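Local coordinates for ScaE cell-surface anchored scaffoldin protein (Ruminococcus flavefaciens, PDB 2ZF9) that probably tethers the cellulosome to the bacterial cell surface, its type III cohesin module serving as the docking site for dockerin-bearing partners, at residues K31-T37 and M53-G59; G91-L97 and N120-L126; L96-K101 and A113-S117; F110-T114 and L126-V130. All blocks are in the same frame, centred on the assembly; numbering follows the deposited sequence.

Overall arrangement
The four contacts lie within one cohesin module, a jelly-roll β-sandwich. Interaction 1 pairs strands 33-41 and 50-58 and closes along the chain before the others open. Strand 50-58 then borders strand 124-132, which carries part of interactions 2 and 4, their centres about 11 and 12 Å from that of interaction 1. Interaction 3 is a hairpin contact of strands 99-106 and 109-115, nested in the loop closed by interaction 2; their centres are about 9 Å apart and they share L96 and L97. Interaction 4 spans the core from strand 109-115 to strand 124-132. Together they join strands within and across the layers, and interaction 2 fastens the 91-97 loop to the start of strand 124-132.

Interaction 1: residues K31-T37 and M53-G59; sequences KPTLSIT and MELSVEG
T33 and S35 form hydrogen-bonded pairs with E58 and S56 where hairpin strands 33-41 and 50-58 run antiparallel, their short segments at 164° with axes 4.6 Å apart. The S56 N to S35 O bond is short and almost straight, at 2.8 Å. At T37 the pattern changes: T37 N still donates to E54 O, but E54 N turns to the side-chain oxygen T37 OG1, also at 2.8 Å. A first torsion of -49° sets that hydroxyl beside its own backbone N, and a water joins it to E54 OE1. A valine here would probably leave E54 N without its acceptor and cost this water one of its two holders. On the face away from T33, S35, S56 and E58, L34 and V57 stand side by side, CD2 to CG2 at 3.6 Å, while I36 CG1 meets L55 CD1 at 3.8 Å. M53, present as selenomethionine, bends at its second and third torsions to bring its CE against I36 CG2 (3.8 Å). F159, V145 and V147 continue this oily layer. The contact is thus two-faced: the leucines, isoleucine and valine are buried inside the sandwich, whereas T33, S35 and S56 on the opposite face, and T37 at the end, are partly exposed.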
loop_
_atom_site.group_PDB
_atom_site.type_symbol
_atom_site.label_atom_id
_atom_site.label_comp_id
_atom_site.label_asym_id
_atom_site.label_seq_id
_atom_site.Cartn_x
_atom_site.Cartn_y
_atom_site.Cartn_z
ATOM N N LYS A 31 -9.385 -13.234 -2.223
ATOM C CA LYS A 31 -8.156 -13.135 -1.420
ATOM C C LYS A 31 -7.211 -12.151 -2.104
ATOM O O LYS A 31 -6.348 -12.557 -2.922
ATOM C CB LYS A 31 -7.470 -14.516 -1.265
ATOM C CG LYS A 31 -8.209 -15.496 -0.294
ATOM C CD LYS A 31 -7.394 -16.792 -0.132
ATOM C CE LYS A 31 -8.043 -17.726 0.903
ATOM N NZ LYS A 31 -9.308 -18.297 0.330
ATOM N N PRO A 32 -7.397 -10.847 -1.824
ATOM C CA PRO A 32 -6.504 -9.845 -2.413
ATOM C C PRO A 32 -5.058 -9.897 -1.933
ATOM O O PRO A 32 -4.767 -10.315 -0.811
ATOM C CB PRO A 32 -7.144 -8.506 -2.016
ATOM C CG PRO A 32 -8.606 -8.850 -1.584
ATOM C CD PRO A 32 -8.451 -10.251 -0.979
ATOM N N THR A 33 -4.134 -9.519 -2.805
ATOM C CA THR A 33 -2.781 -9.270 -2.370
ATOM C C THR A 33 -2.503 -7.823 -2.653
ATOM O O THR A 33 -2.634 -7.395 -3.803
ATOM C CB THR A 33 -1.746 -10.122 -3.141
ATOM O OG1 THR A 33 -2.052 -11.510 -2.947
ATOM C CG2 THR A 33 -0.345 -9.854 -2.627
ATOM N N LEU A 34 -2.079 -7.086 -1.624
ATOM C CA LEU A 34 -1.584 -5.735 -1.834
ATOM C C LEU A 34 -0.087 -5.817 -1.743
ATOM O O LEU A 34 0.442 -6.416 -0.788
ATOM C CB LEU A 34 -2.095 -4.793 -0.747
ATOM C CG LEU A 34 -3.601 -4.630 -0.644
ATOM C CD1 LEU A 34 -3.905 -3.554 0.409
ATOM C CD2 LEU A 34 -4.161 -4.263 -2.007
ATOM N N SER A 35 0.606 -5.228 -2.717
ATOM C CA SER A 35 2.068 -5.302 -2.703
ATOM C C SER A 35 2.685 -3.947 -3.005
ATOM O O SER A 35 2.128 -3.146 -3.781
ATOM C CB SER A 35 2.579 -6.382 -3.684
ATOM O OG SER A 35 2.156 -6.109 -4.992
ATOM N N ILE A 36 3.828 -3.684 -2.376
ATOM C CA ILE A 36 4.593 -2.449 -2.637
ATOM C C ILE A 36 5.893 -2.848 -3.309
ATOM O O ILE A 36 6.470 -3.901 -2.994
ATOM C CB ILE A 36 4.849 -1.682 -1.351
ATOM C CG1 ILE A 36 3.506 -1.146 -0.797
ATOM C CG2 ILE A 36 5.924 -0.559 -1.548
ATOM C CD1 ILE A 36 3.641 -0.521 0.606
ATOM N N THR A 37 6.324 -1.997 -4.238
ATOM C CA THR A 37 7.568 -2.159 -4.992
ATOM C C THR A 37 8.737 -2.596 -4.106
ATOM O O THR A 37 8.967 -2.038 -3.039
ATOM C CB THR A 37 7.941 -0.818 -5.706
ATOM O OG1 THR A 37 6.792 -0.310 -6.422
ATOM C CG2 THR A 37 9.112 -1.030 -6.679
HETATM N N MSE A 53 7.518 4.596 -6.437
HETATM C CA MSE A 53 7.029 3.393 -5.763
HETATM C C MSE A 53 5.562 3.173 -6.110
HETATM O O MSE A 53 4.837 4.139 -6.368
HETATM C CB MSE A 53 7.185 3.573 -4.246
HETATM C CG MSE A 53 8.656 3.837 -3.782
HETATM SE SE MSE A 53 9.756 2.216 -4.105
HETATM C CE MSE A 53 9.116 1.157 -2.539
ATOM N N GLU A 54 5.135 1.907 -6.127
ATOM C CA GLU A 54 3.749 1.530 -6.455
ATOM C C GLU A 54 3.132 0.610 -5.417
ATOM O O GLU A 54 3.752 -0.369 -4.992
ATOM C CB GLU A 54 3.687 0.824 -7.821
ATOM C CG GLU A 54 4.089 1.746 -8.982
ATOM C CD GLU A 54 4.315 1.014 -10.287
ATOM O OE1 GLU A 54 4.699 -0.190 -10.297
ATOM O OE2 GLU A 54 4.083 1.669 -11.319
ATOM N N LEU A 55 1.901 0.929 -5.022
ATOM C CA LEU A 55 1.059 -0.006 -4.307
ATOM C C LEU A 55 0.140 -0.657 -5.325
ATOM O O LEU A 55 -0.643 0.023 -5.999
ATOM C CB LEU A 55 0.250 0.691 -3.201
ATOM C CG LEU A 55 -0.839 -0.099 -2.439
ATOM C CD1 LEU A 55 -0.245 -1.223 -1.631
ATOM C CD2 LEU A 55 -1.580 0.856 -1.473
ATOM N N SER A 56 0.254 -1.982 -5.449
ATOM C CA SER A 56 -0.546 -2.747 -6.425
ATOM C C SER A 56 -1.546 -3.694 -5.780
ATOM O O SER A 56 -1.361 -4.101 -4.627
ATOM C CB SER A 56 0.400 -3.563 -7.339
ATOM O OG SER A 56 1.191 -2.658 -8.115
ATOM N N VAL A 57 -2.583 -4.045 -6.550
ATOM C CA VAL A 57 -3.648 -4.979 -6.146
ATOM C C VAL A 57 -3.660 -6.154 -7.123
ATOM O O VAL A 57 -3.541 -5.962 -8.328
ATOM C CB VAL A 57 -5.049 -4.312 -6.235
ATOM C CG1 VAL A 57 -6.147 -5.327 -5.911
ATOM C CG2 VAL A 57 -5.173 -3.120 -5.291
ATOM N N GLU A 58 -3.759 -7.368 -6.601
ATOM C CA GLU A 58 -3.897 -8.548 -7.436
ATOM C C GLU A 58 -4.969 -9.396 -6.804
ATOM O O GLU A 58 -5.125 -9.392 -5.571
ATOM C CB GLU A 58 -2.568 -9.316 -7.457
ATOM C CG GLU A 58 -2.425 -10.235 -8.651
ATOM C CD GLU A 58 -1.135 -11.091 -8.612
ATOM O OE1 GLU A 58 -0.019 -10.536 -8.386
ATOM O OE2 GLU A 58 -1.266 -12.319 -8.827
ATOM N N GLY A 59 -5.767 -10.074 -7.628
ATOM C CA GLY A 59 -6.688 -11.062 -7.115
ATOM C C GLY A 59 -8.007 -10.496 -6.643
ATOM O O GLY A 59 -8.772 -11.220 -6.017
HETATM O O HOH W 1 -9.053 -13.661 -5.161
HETATM O O HOH W 2 -4.260 -12.279 -4.559
HETATM O O HOH W 3 6.061 -1.803 -8.409
#

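Interaction 2: residues G91-L97 and N120-L126; sequences GRAARLL and NGKDGVL
A93, in the short 3-10 turn that precedes the type I β-turn A94-L97, clips this loop of the jelly-roll onto the start of strand 124-132. Three backbone hydrogen bonds do the joining. G91 N to L126 O (2.8 Å) and A93 N to V125 O (2.9 Å) reach their carbonyls from above the carbonyl plane, whereas K122 N meets A93 O within it. A water adds to the seam, bonded to A93 O, L96 N and N120 O. Apolar contact comes from L126, whose CD1 touches A94 CB at 3.9 Å and A93 CB beside it. Polar side chains close the other end. N120 lays its amide against L96, CG to CB at 3.7 Å, while its OD1 bonds S116 OG; an alanine here would probably leave S116 OG without that mate and open a gap beside L96. K122 runs its aliphatic part over one face of the R95 guanidinium, CG to NH1 at 3.7 Å, and sends its ammonium to a salt bridge with D62. R95 NH1 donates to R92 O, which R95 N approaches from the opposite face of the carbonyl, and a water carries the same NH1 on to D123 O, only 2.6 Å from that water.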
loop_
_atom_site.group_PDB
_atom_site.type_symbol
_atom_site.label_atom_id
_atom_site.label_comp_id
_atom_site.label_asym_id
_atom_site.label_seq_id
_atom_site.Cartn_x
_atom_site.Cartn_y
_atom_site.Cartn_z
ATOM N N GLY A 91 -3.463 4.912 -9.952
ATOM C CA GLY A 91 -3.045 4.187 -11.160
ATOM C C GLY A 91 -4.212 3.476 -11.829
ATOM O O GLY A 91 -5.406 3.677 -11.472
ATOM N N ARG A 92 -3.874 2.609 -12.768
ATOM C CA ARG A 92 -4.872 1.866 -13.555
ATOM C C ARG A 92 -5.821 1.008 -12.754
ATOM O O ARG A 92 -6.957 0.855 -13.157
ATOM C CB ARG A 92 -4.202 0.984 -14.617
ATOM C CG ARG A 92 -3.746 1.784 -15.818
ATOM C CD ARG A 92 -3.783 0.939 -17.088
ATOM N NE ARG A 92 -4.954 1.294 -17.884
ATOM C CZ ARG A 92 -5.887 0.446 -18.293
ATOM N NH1 ARG A 92 -5.804 -0.853 -18.033
ATOM N NH2 ARG A 92 -6.896 0.910 -18.994
ATOM N N ALA A 93 -5.372 0.423 -11.641
ATOM C CA ALA A 93 -6.294 -0.356 -10.805
ATOM C C ALA A 93 -7.495 0.472 -10.314
ATOM O O ALA A 93 -8.558 -0.077 -10.058
ATOM C CB ALA A 93 -5.550 -0.969 -9.607
ATOM N N ALA A 94 -7.298 1.778 -10.118
ATOM C CA ALA A 94 -8.355 2.658 -9.604
ATOM C C ALA A 94 -9.108 3.448 -10.689
ATOM O O ALA A 94 -9.862 4.367 -10.377
ATOM C CB ALA A 94 -7.778 3.616 -8.532
ATOM N N ARG A 95 -8.905 3.090 -11.961
ATOM C CA ARG A 95 -9.340 3.959 -13.090
ATOM C C ARG A 95 -10.843 4.137 -13.150
ATOM O O ARG A 95 -11.315 5.178 -13.587
ATOM C CB ARG A 95 -8.822 3.447 -14.452
ATOM C CG ARG A 95 -9.357 2.058 -14.818
ATOM C CD ARG A 95 -8.720 1.581 -16.125
ATOM N NE ARG A 95 -9.242 0.293 -16.599
ATOM C CZ ARG A 95 -8.811 -0.895 -16.188
ATOM N NH1 ARG A 95 -7.852 -0.998 -15.250
ATOM N NH2 ARG A 95 -9.316 -1.987 -16.728
ATOM N N LEU A 96 -11.602 3.138 -12.690
ATOM C CA LEU A 96 -13.062 3.237 -12.666
ATOM C C LEU A 96 -13.623 3.670 -11.315
ATOM O O LEU A 96 -14.805 3.992 -11.226
ATOM C CB LEU A 96 -13.702 1.893 -13.025
ATOM C CG LEU A 96 -13.209 1.220 -14.310
ATOM C CD1 LEU A 96 -13.983 -0.091 -14.485
ATOM C CD2 LEU A 96 -13.342 2.166 -15.536
ATOM N N LEU A 97 -12.807 3.660 -10.251
ATOM C CA LEU A 97 -13.332 4.057 -8.928
ATOM C C LEU A 97 -13.702 5.526 -8.944
ATOM O O LEU A 97 -12.942 6.342 -9.441
ATOM C CB LEU A 97 -12.328 3.732 -7.806
ATOM C CG LEU A 97 -11.973 2.244 -7.719
ATOM C CD1 LEU A 97 -10.754 2.053 -6.813
ATOM C CD2 LEU A 97 -13.118 1.394 -7.201
ATOM N N ASN A 120 -16.157 -1.770 -8.952
ATOM C CA ASN A 120 -15.389 -1.653 -10.170
ATOM C C ASN A 120 -13.901 -1.338 -9.972
ATOM O O ASN A 120 -13.217 -0.913 -10.902
ATOM C CB ASN A 120 -16.088 -0.689 -11.177
ATOM C CG ASN A 120 -16.305 0.693 -10.623
ATOM O OD1 ASN A 120 -15.871 1.003 -9.509
ATOM N ND2 ASN A 120 -16.982 1.560 -11.405
ATOM N N GLY A 121 -13.371 -1.622 -8.784
ATOM C CA GLY A 121 -11.917 -1.699 -8.657
ATOM C C GLY A 121 -11.323 -2.809 -9.537
ATOM O O GLY A 121 -11.975 -3.825 -9.797
ATOM N N LYS A 122 -10.084 -2.613 -9.973
ATOM C CA LYS A 122 -9.365 -3.571 -10.819
ATOM C C LYS A 122 -8.028 -3.971 -10.182
ATOM O O LYS A 122 -7.619 -3.425 -9.157
ATOM C CB LYS A 122 -9.099 -2.933 -12.201
ATOM C CG LYS A 122 -10.369 -2.511 -12.986
ATOM C CD LYS A 122 -11.169 -3.765 -13.417
ATOM C CE LYS A 122 -12.222 -3.421 -14.499
ATOM N NZ LYS A 122 -13.017 -4.660 -14.826
ATOM N N ASP A 123 -7.360 -4.952 -10.789
ATOM C CA ASP A 123 -6.022 -5.303 -10.402
ATOM C C ASP A 123 -5.056 -4.335 -11.082
ATOM O O ASP A 123 -5.439 -3.624 -12.020
ATOM C CB ASP A 123 -5.734 -6.726 -10.864
ATOM C CG ASP A 123 -6.365 -7.766 -9.970
ATOM O OD1 ASP A 123 -6.956 -7.428 -8.905
ATOM O OD2 ASP A 123 -6.267 -8.954 -10.345
ATOM N N GLY A 124 -3.812 -4.319 -10.623
ATOM C CA GLY A 124 -2.803 -3.437 -11.192
ATOM C C GLY A 124 -2.364 -2.382 -10.185
ATOM O O GLY A 124 -2.582 -2.530 -8.968
ATOM N N VAL A 125 -1.764 -1.307 -10.673
ATOM C CA VAL A 125 -1.257 -0.248 -9.777
ATOM C C VAL A 125 -2.418 0.620 -9.237
ATOM O O VAL A 125 -3.148 1.270 -10.008
ATOM C CB VAL A 125 -0.243 0.687 -10.500
ATOM C CG1 VAL A 125 0.167 1.867 -9.595
ATOM C CG2 VAL A 125 1.005 -0.082 -10.887
ATOM N N LEU A 126 -2.570 0.644 -7.912
ATOM C CA LEU A 126 -3.584 1.465 -7.289
ATOM C C LEU A 126 -3.059 2.891 -7.066
ATOM O O LEU A 126 -3.752 3.895 -7.391
ATOM C CB LEU A 126 -4.055 0.802 -5.978
ATOM C CG LEU A 126 -5.358 1.273 -5.339
ATOM C CD1 LEU A 126 -6.531 0.811 -6.162
ATOM C CD2 LEU A 126 -5.486 0.788 -3.850
HETATM O O HOH W 4 -10.979 0.739 -11.200
HETATM O O HOH W 5 -5.882 -3.097 -14.494
#

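Interaction 3: residues L96-K101 and A113-S117; sequences LLELKK and ATGSS
L97 and T114 meet on the inner side of this hairpin contact, where the leucine's CD1 abuts T114 CB at 3.7 Å and the two side chains cross obliquely. T114 OG1 is drawn elsewhere, bonding T67 OG1 and A65 O, with the first torsion of 67° wedging it between its own N and carbonyl carbon. K100 lies on the same face, but its chain folds back along its own strand so that NZ donates to L97 O in the carbonyl plane at 2.8 Å and also bonds A94 O. On the opposite face K101 stretches across A113, its CE 3.9 Å from the alanine CB. L99 leans on G115 from that side; a CB on the glycine would be tight against L99 CD2. Behind these side chains the short strand segments run antiparallel at 174°, with L99-G115 and K101-A113 as hydrogen-bonded pairs. E98 and L99 both oppose G115, a classic β-bulge. From the bulge, E98 extends its carboxylate along S116 and S117: OE2 lies 2.8 Å from S117 OG, while S117 N gives OE1 a weak bond and E98 N reaches S116 OG weakly at 3.4 Å. Firm backbone bonds therefore hold the hairpin, and at its bulged end the backbone pairing gives way to contacts round an exposed glutamate, two of them weak hydrogen bonds.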
loop_
_atom_site.group_PDB
_atom_site.type_symbol
_atom_site.label_atom_id
_atom_site.label_comp_id
_atom_site.label_asym_id
_atom_site.label_seq_id
_atom_site.Cartn_x
_atom_site.Cartn_y
_atom_site.Cartn_z
ATOM N N LEU A 96 -11.602 3.138 -12.690
ATOM C CA LEU A 96 -13.062 3.237 -12.666
ATOM C C LEU A 96 -13.623 3.670 -11.315
ATOM O O LEU A 96 -14.805 3.992 -11.226
ATOM C CB LEU A 96 -13.702 1.893 -13.025
ATOM C CG LEU A 96 -13.209 1.220 -14.310
ATOM C CD1 LEU A 96 -13.983 -0.091 -14.485
ATOM C CD2 LEU A 96 -13.342 2.166 -15.536
ATOM N N LEU A 97 -12.807 3.660 -10.251
ATOM C CA LEU A 97 -13.332 4.057 -8.928
ATOM C C LEU A 97 -13.702 5.526 -8.944
ATOM O O LEU A 97 -12.942 6.342 -9.441
ATOM C CB LEU A 97 -12.328 3.732 -7.806
ATOM C CG LEU A 97 -11.973 2.244 -7.719
ATOM C CD1 LEU A 97 -10.754 2.053 -6.813
ATOM C CD2 LEU A 97 -13.118 1.394 -7.201
ATOM N N GLU A 98 -14.895 5.867 -8.431
ATOM C CA GLU A 98 -15.410 7.231 -8.539
ATOM C C GLU A 98 -14.751 8.217 -7.566
ATOM O O GLU A 98 -14.589 9.384 -7.908
ATOM C CB GLU A 98 -16.929 7.217 -8.357
ATOM C CG GLU A 98 -17.578 6.383 -9.479
ATOM C CD GLU A 98 -19.000 5.905 -9.157
ATOM O OE1 GLU A 98 -19.600 6.342 -8.151
ATOM O OE2 GLU A 98 -19.497 5.084 -9.936
ATOM N N LEU A 99 -14.341 7.725 -6.391
ATOM C CA LEU A 99 -13.668 8.551 -5.366
ATOM C C LEU A 99 -12.231 8.042 -5.184
ATOM O O LEU A 99 -12.005 6.819 -4.988
ATOM C CB LEU A 99 -14.405 8.432 -4.032
ATOM C CG LEU A 99 -13.662 8.965 -2.778
ATOM C CD1 LEU A 99 -13.283 10.460 -2.867
ATOM C CD2 LEU A 99 -14.456 8.702 -1.476
ATOM N N LYS A 100 -11.265 8.950 -5.256
ATOM C CA LYS A 100 -9.854 8.607 -5.003
ATOM C C LYS A 100 -9.217 9.814 -4.336
ATOM O O LYS A 100 -9.299 10.934 -4.865
ATOM C CB LYS A 100 -9.099 8.328 -6.310
ATOM C CG LYS A 100 -9.621 7.153 -7.106
ATOM C CD LYS A 100 -8.877 6.914 -8.406
ATOM C CE LYS A 100 -9.384 7.793 -9.544
ATOM N NZ LYS A 100 -10.422 7.137 -10.369
ATOM N N LYS A 101 -8.586 9.618 -3.183
ATOM C CA LYS A 101 -7.832 10.740 -2.595
ATOM C C LYS A 101 -6.580 10.278 -1.857
ATOM O O LYS A 101 -6.551 9.167 -1.285
ATOM C CB LYS A 101 -8.722 11.585 -1.658
ATOM C CG LYS A 101 -9.335 10.803 -0.527
ATOM C CD LYS A 101 -9.838 11.695 0.629
ATOM C CE LYS A 101 -10.063 10.816 1.891
ATOM N NZ LYS A 101 -10.792 11.505 3.005
ATOM N N ALA A 113 -7.451 6.672 0.009
ATOM C CA ALA A 113 -8.836 6.160 0.156
ATOM C C ALA A 113 -9.496 6.144 -1.213
ATOM O O ALA A 113 -9.188 6.974 -2.060
ATOM C CB ALA A 113 -9.688 7.034 1.145
ATOM N N THR A 114 -10.325 5.129 -1.444
ATOM C CA THR A 114 -11.093 5.029 -2.693
ATOM C C THR A 114 -12.511 4.631 -2.320
ATOM O O THR A 114 -12.774 4.066 -1.244
ATOM C CB THR A 114 -10.548 3.965 -3.683
ATOM O OG1 THR A 114 -10.731 2.649 -3.128
ATOM C CG2 THR A 114 -9.052 4.201 -4.057
ATOM N N GLY A 115 -13.422 4.924 -3.227
ATOM C CA GLY A 115 -14.822 4.531 -3.064
ATOM C C GLY A 115 -15.448 4.471 -4.428
ATOM O O GLY A 115 -14.884 4.987 -5.382
ATOM N N SER A 116 -16.636 3.864 -4.519
ATOM C CA SER A 116 -17.365 3.812 -5.769
ATOM C C SER A 116 -18.788 3.307 -5.491
ATOM O O SER A 116 -19.080 2.801 -4.380
ATOM C CB SER A 116 -16.677 2.848 -6.732
ATOM O OG SER A 116 -16.956 3.235 -8.060
ATOM N N SER A 117 -19.658 3.432 -6.487
ATOM C CA SER A 117 -21.065 3.025 -6.317
ATOM C C SER A 117 -21.262 1.563 -6.698
ATOM O O SER A 117 -22.281 0.986 -6.362
ATOM C CB SER A 117 -22.002 3.922 -7.146
ATOM O OG SER A 117 -21.646 3.877 -8.523
#

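Interaction 4: residues F110-T114 and L126-V130; sequences FFTAT and LWSFV
F110 points its ring edge at the face of F129, a T-shaped pair that bridges the two layers of the cohesin sandwich. CZ leads the approach, 3.5 Å from F129 CG and off the centre of that ring, with centroids 5.0 Å apart and planes at 66°. Both phenylalanines have CG set between the backbone N and carbonyl carbon (chi1 64° in F110), which sends each ring inward from its strand. T112 comes next and lies over the indole of W127: its CB makes a CH-π contact 3.7 Å from the centroid of the five-membered ring, and CG2 rests over the same face nearer the rim. T112 OG1 is doubly engaged, bonding L69 O and accepting from a water at 2.9 Å that itself accepts from W127 NE1. This water satisfies two polar atoms in a buried setting, links the threonine to the indole and probably helps to hold the indole in place. A113 keeps its methyl outward, while its carbonyl O lies at the indole edge, in plane, 3.9 Å from W127 CZ2. T114 ends the run with its CG2 4.2 Å from W127 CZ2. No direct hydrogen bond joins the two segments, whose axes come no closer than 9.2 Å: strand 109-115 pairs with 66-73 and 99-106 in one layer, and strand 124-132 pairs with 50-58 in the other, with a classic β-bulge where L126 and W127 face L55. I71 packs against both F110 and F129, M53 touches F129, and K100 and A102 of strand 99-106 touch W127.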
loop_
_atom_site.group_PDB
_atom_site.type_symbol
_atom_site.label_atom_id
_atom_site.label_comp_id
_atom_site.label_asym_id
_atom_site.label_seq_id
_atom_site.Cartn_x
_atom_site.Cartn_y
_atom_site.Cartn_z
ATOM N N PHE A 110 1.439 8.328 4.769
ATOM C CA PHE A 110 0.307 9.021 4.159
ATOM C C PHE A 110 -0.892 8.069 4.037
ATOM O O PHE A 110 -0.781 6.854 4.187
ATOM C CB PHE A 110 0.697 9.684 2.797
ATOM C CG PHE A 110 1.102 8.706 1.715
ATOM C CD1 PHE A 110 2.425 8.222 1.644
ATOM C CD2 PHE A 110 0.176 8.278 0.756
ATOM C CE1 PHE A 110 2.835 7.324 0.663
ATOM C CE2 PHE A 110 0.567 7.373 -0.262
ATOM C CZ PHE A 110 1.889 6.893 -0.328
ATOM N N PHE A 111 -2.043 8.647 3.797
ATOM C CA PHE A 111 -3.280 7.889 3.764
ATOM C C PHE A 111 -3.883 7.995 2.381
ATOM O O PHE A 111 -3.894 9.086 1.765
ATOM C CB PHE A 111 -4.262 8.429 4.816
ATOM C CG PHE A 111 -5.629 7.761 4.781
ATOM C CD1 PHE A 111 -5.762 6.392 5.052
ATOM C CD2 PHE A 111 -6.768 8.511 4.518
ATOM C CE1 PHE A 111 -7.031 5.766 5.050
ATOM C CE2 PHE A 111 -8.034 7.929 4.508
ATOM C CZ PHE A 111 -8.184 6.570 4.783
ATOM N N THR A 112 -4.375 6.865 1.886
ATOM C CA THR A 112 -5.085 6.844 0.593
ATOM C C THR A 112 -6.465 6.251 0.805
ATOM O O THR A 112 -6.638 5.395 1.671
ATOM C CB THR A 112 -4.342 5.977 -0.453
ATOM O OG1 THR A 112 -4.283 4.604 0.014
ATOM C CG2 THR A 112 -2.909 6.563 -0.741
ATOM N N ALA A 113 -7.451 6.672 0.009
ATOM C CA ALA A 113 -8.836 6.160 0.156
ATOM C C ALA A 113 -9.496 6.144 -1.213
ATOM O O ALA A 113 -9.188 6.974 -2.060
ATOM C CB ALA A 113 -9.688 7.034 1.145
ATOM N N THR A 114 -10.325 5.129 -1.444
ATOM C CA THR A 114 -11.093 5.029 -2.693
ATOM C C THR A 114 -12.511 4.631 -2.320
ATOM O O THR A 114 -12.774 4.066 -1.244
ATOM C CB THR A 114 -10.548 3.965 -3.683
ATOM O OG1 THR A 114 -10.731 2.649 -3.128
ATOM C CG2 THR A 114 -9.052 4.201 -4.057
ATOM N N LEU A 126 -2.570 0.644 -7.912
ATOM C CA LEU A 126 -3.584 1.465 -7.289
ATOM C C LEU A 126 -3.059 2.891 -7.066
ATOM O O LEU A 126 -3.752 3.895 -7.391
ATOM C CB LEU A 126 -4.055 0.802 -5.978
ATOM C CG LEU A 126 -5.358 1.273 -5.339
ATOM C CD1 LEU A 126 -6.531 0.811 -6.162
ATOM C CD2 LEU A 126 -5.486 0.788 -3.850
ATOM N N TRP A 127 -1.844 3.000 -6.500
ATOM C CA TRP A 127 -1.262 4.315 -6.234
ATOM C C TRP A 127 0.198 4.302 -6.592
ATOM O O TRP A 127 0.889 3.290 -6.392
ATOM C CB TRP A 127 -1.399 4.702 -4.765
ATOM C CG TRP A 127 -2.768 4.936 -4.360
ATOM C CD1 TRP A 127 -3.600 4.058 -3.681
ATOM C CD2 TRP A 127 -3.515 6.141 -4.551
ATOM N NE1 TRP A 127 -4.824 4.645 -3.492
ATOM C CE2 TRP A 127 -4.797 5.923 -4.005
ATOM C CE3 TRP A 127 -3.224 7.387 -5.144
ATOM C CZ2 TRP A 127 -5.803 6.914 -4.013
ATOM C CZ3 TRP A 127 -4.220 8.366 -5.155
ATOM C CH2 TRP A 127 -5.491 8.125 -4.584
ATOM N N SER A 128 0.657 5.415 -7.159
ATOM C CA SER A 128 2.056 5.610 -7.397
ATOM C C SER A 128 2.524 6.838 -6.577
ATOM O O SER A 128 1.779 7.794 -6.404
ATOM C CB SER A 128 2.230 5.814 -8.919
ATOM O OG SER A 128 3.488 6.313 -9.194
ATOM N N PHE A 129 3.760 6.831 -6.099
ATOM C CA PHE A 129 4.269 7.911 -5.241
ATOM C C PHE A 129 5.798 7.881 -5.269
ATOM O O PHE A 129 6.398 6.905 -5.730
ATOM C CB PHE A 129 3.738 7.797 -3.777
ATOM C CG PHE A 129 3.999 6.437 -3.119
ATOM C CD1 PHE A 129 3.223 5.326 -3.455
ATOM C CD2 PHE A 129 5.041 6.281 -2.178
ATOM C CE1 PHE A 129 3.441 4.085 -2.835
ATOM C CE2 PHE A 129 5.267 5.037 -1.556
ATOM C CZ PHE A 129 4.468 3.941 -1.902
ATOM N N VAL A 130 6.418 8.958 -4.808
ATOM C CA VAL A 130 7.874 9.097 -4.933
ATOM C C VAL A 130 8.490 9.262 -3.542
ATOM O O VAL A 130 8.070 10.149 -2.787
ATOM C CB VAL A 130 8.248 10.344 -5.817
ATOM C CG1 VAL A 130 9.760 10.600 -5.855
ATOM C CG2 VAL A 130 7.726 10.154 -7.253
HETATM O O HOH W 6 -6.615 3.515 -1.361
#